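Local coordinates for protein RBSTP2229 gene product (Geobacillus stearothermophilus, PDB 1T6A) that is of unknown function, a small bacterial DUF1885-family protein in which a long N-terminal helix extends from an alpha+beta body, at residues K12-I16 / E17-Q21. Numbering follows the deposited sequence. Where two conformers were deposited one is given.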
loop_
_atom_site.group_PDB
_atom_site.type_symbol
_atom_site.label_atom_id
_atom_site.label_comp_id
_atom_site.label_asym_id
_atom_site.label_seq_id
_atom_site.Cartn_x
_atom_site.Cartn_y
_atom_site.Cartn_z
ATOM N N LYS A 12 -24.030 18.514 -34.935
ATOM C CA LYS A 12 -23.780 17.254 -34.252
ATOM C C LYS A 12 -25.070 16.467 -34.146
ATOM O O LYS A 12 -26.106 17.020 -33.747
ATOM C CB LYS A 12 -23.229 17.521 -32.852
ATOM C CG LYS A 12 -23.011 16.299 -31.997
ATOM C CD LYS A 12 -21.864 15.474 -32.486
ATOM C CE LYS A 12 -21.456 14.451 -31.434
ATOM N NZ LYS A 12 -20.362 13.607 -31.957
ATOM N N THR A 13 -25.007 15.186 -34.505
ATOM C CA THR A 13 -26.145 14.283 -34.370
ATOM C C THR A 13 -25.858 13.245 -33.301
ATOM O O THR A 13 -24.712 13.012 -32.918
ATOM C CB THR A 13 -26.451 13.543 -35.697
ATOM O OG1 THR A 13 -25.293 12.807 -36.111
ATOM C CG2 THR A 13 -26.727 14.528 -36.843
HETATM N N MSE A 14 -26.916 12.595 -32.854
HETATM C CA MSE A 14 -26.859 11.767 -31.666
HETATM C C MSE A 14 -28.014 10.798 -31.729
HETATM O O MSE A 14 -29.144 11.193 -32.002
HETATM C CB MSE A 14 -26.979 12.668 -30.422
HETATM C CG MSE A 14 -26.800 11.959 -29.095
HETATM SE SE MSE A 14 -24.956 11.293 -28.858
HETATM C CE MSE A 14 -23.989 12.880 -29.182
ATOM N N THR A 15 -27.730 9.528 -31.483
ATOM C CA THR A 15 -28.763 8.518 -31.331
ATOM C C THR A 15 -28.756 8.035 -29.903
ATOM O O THR A 15 -27.789 8.256 -29.184
ATOM C CB THR A 15 -28.513 7.305 -32.262
ATOM O OG1 THR A 15 -27.242 6.693 -31.958
ATOM C CG2 THR A 15 -28.404 7.754 -33.725
ATOM N N ILE A 16 -29.810 7.325 -29.510
ATOM C CA ILE A 16 -29.868 6.768 -28.173
ATOM C C ILE A 16 -28.748 5.731 -27.926
ATOM O O ILE A 16 -28.257 5.612 -26.813
ATOM C CB ILE A 16 -31.255 6.218 -27.873
ATOM C CG1 ILE A 16 -31.438 6.049 -26.371
ATOM C CG2 ILE A 16 -31.515 4.886 -28.618
ATOM C CD1 ILE A 16 -31.407 7.341 -25.611
ATOM N N GLU A 17 -28.346 5.010 -28.971
ATOM C CA GLU A 17 -27.273 4.015 -28.867
ATOM C C GLU A 17 -25.915 4.723 -28.635
ATOM O O GLU A 17 -25.080 4.235 -27.889
ATOM C CB GLU A 17 -27.226 3.167 -30.154
ATOM C CG GLU A 17 -28.471 2.311 -30.426
ATOM C CD GLU A 17 -29.658 3.048 -31.089
ATOM O OE1 GLU A 17 -29.481 4.080 -31.783
ATOM O OE2 GLU A 17 -30.802 2.569 -30.906
ATOM N N ASP A 18 -25.711 5.879 -29.260
ATOM C CA ASP A 18 -24.527 6.696 -29.005
ATOM C C ASP A 18 -24.500 7.166 -27.539
ATOM O O ASP A 18 -23.439 7.159 -26.908
ATOM C CB ASP A 18 -24.473 7.935 -29.894
ATOM C CG ASP A 18 -24.349 7.617 -31.361
ATOM O OD1 ASP A 18 -23.729 6.593 -31.705
ATOM O OD2 ASP A 18 -24.825 8.373 -32.244
ATOM N N VAL A 19 -25.651 7.574 -27.011
ATOM C CA VAL A 19 -25.751 7.958 -25.608
ATOM C C VAL A 19 -25.425 6.778 -24.681
ATOM O O VAL A 19 -24.813 6.979 -23.627
ATOM C CB VAL A 19 -27.129 8.530 -25.228
ATOM C CG1 VAL A 19 -27.164 8.892 -23.764
ATOM C CG2 VAL A 19 -27.468 9.764 -26.067
ATOM N N LYS A 20 -25.847 5.568 -25.048
ATOM C CA LYS A 20 -25.522 4.381 -24.253
ATOM C C LYS A 20 -24.015 4.169 -24.209
ATOM O O LYS A 20 -23.484 3.843 -23.171
ATOM C CB LYS A 20 -26.176 3.097 -24.774
ATOM C CG LYS A 20 -26.286 2.013 -23.677
ATOM C CD LYS A 20 -25.969 0.634 -24.176
ATOM C CE LYS A 20 -25.902 -0.373 -23.008
ATOM N NZ LYS A 20 -24.724 -0.123 -22.101
ATOM N N GLN A 21 -23.349 4.364 -25.338
ATOM C CA GLN A 21 -21.901 4.253 -25.412
ATOM C C GLN A 21 -21.236 5.341 -24.560
ATOM O O GLN A 21 -20.187 5.087 -23.961
ATOM C CB GLN A 21 -21.407 4.333 -26.857
ATOM C CG GLN A 21 -21.665 3.078 -27.681
ATOM C CD GLN A 21 -21.403 3.309 -29.155
ATOM O OE1 GLN A 21 -20.356 3.849 -29.525
ATOM N NE2 GLN A 21 -22.354 2.915 -30.002
HETATM O O HOH W 1 -22.429 10.890 -32.003
#
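Thr15 and Asp18 grip each other reciprocally at the start of helix 16-45, each side chain serving the other's backbone. Thr15 OG1 accepts from Asp18 N over 3.2 Å at 157°, taking up an amide of the first helical turn that has no preceding turn to bond to. A chi1 of 60° tucks this hydroxyl between the backbone N and the carbonyl carbon of its own residue, from where it faces the opening turn. In return, Thr15 N donates to Asp18 OD2 (3.2 Å), arriving from above the carboxylate plane, 36° out of it. The Asp18 carboxylate is swung back over the cap because its CG lies anti to the carbonyl carbon, and OD2 also comes to 3.0 Å from Thr15 OG1. A water accepts weakly from Lys12 NZ, donates to Thr13 O and, weakly, to Asp18 OD2, tying the residues ahead of the cap to the carboxylate. Were Asp18 an alanine, Thr15 N would lose its side-chain acceptor, and the residues before the helix would probably be less firmly fastened to it.

Beside the box, the bent selenomethionine chain of Met14 crosses Asp18 at a slant, SE lying 3.5 Å from Asp18 CB. Its CG meets Val19 CG2 at 3.8 Å, the two side chains nearly perpendicular. Regular helical bonding then takes over, with Val19 N donating to Thr15 O (3.1 Å) and Lys20 N to Ile16 O; farther along, Lys20 NZ forms a salt bridge with Glu24. Thr15 as N-cap, answered by Asp18 three residues on, makes this a capping box, here at the exposed N-terminal end of a long helix.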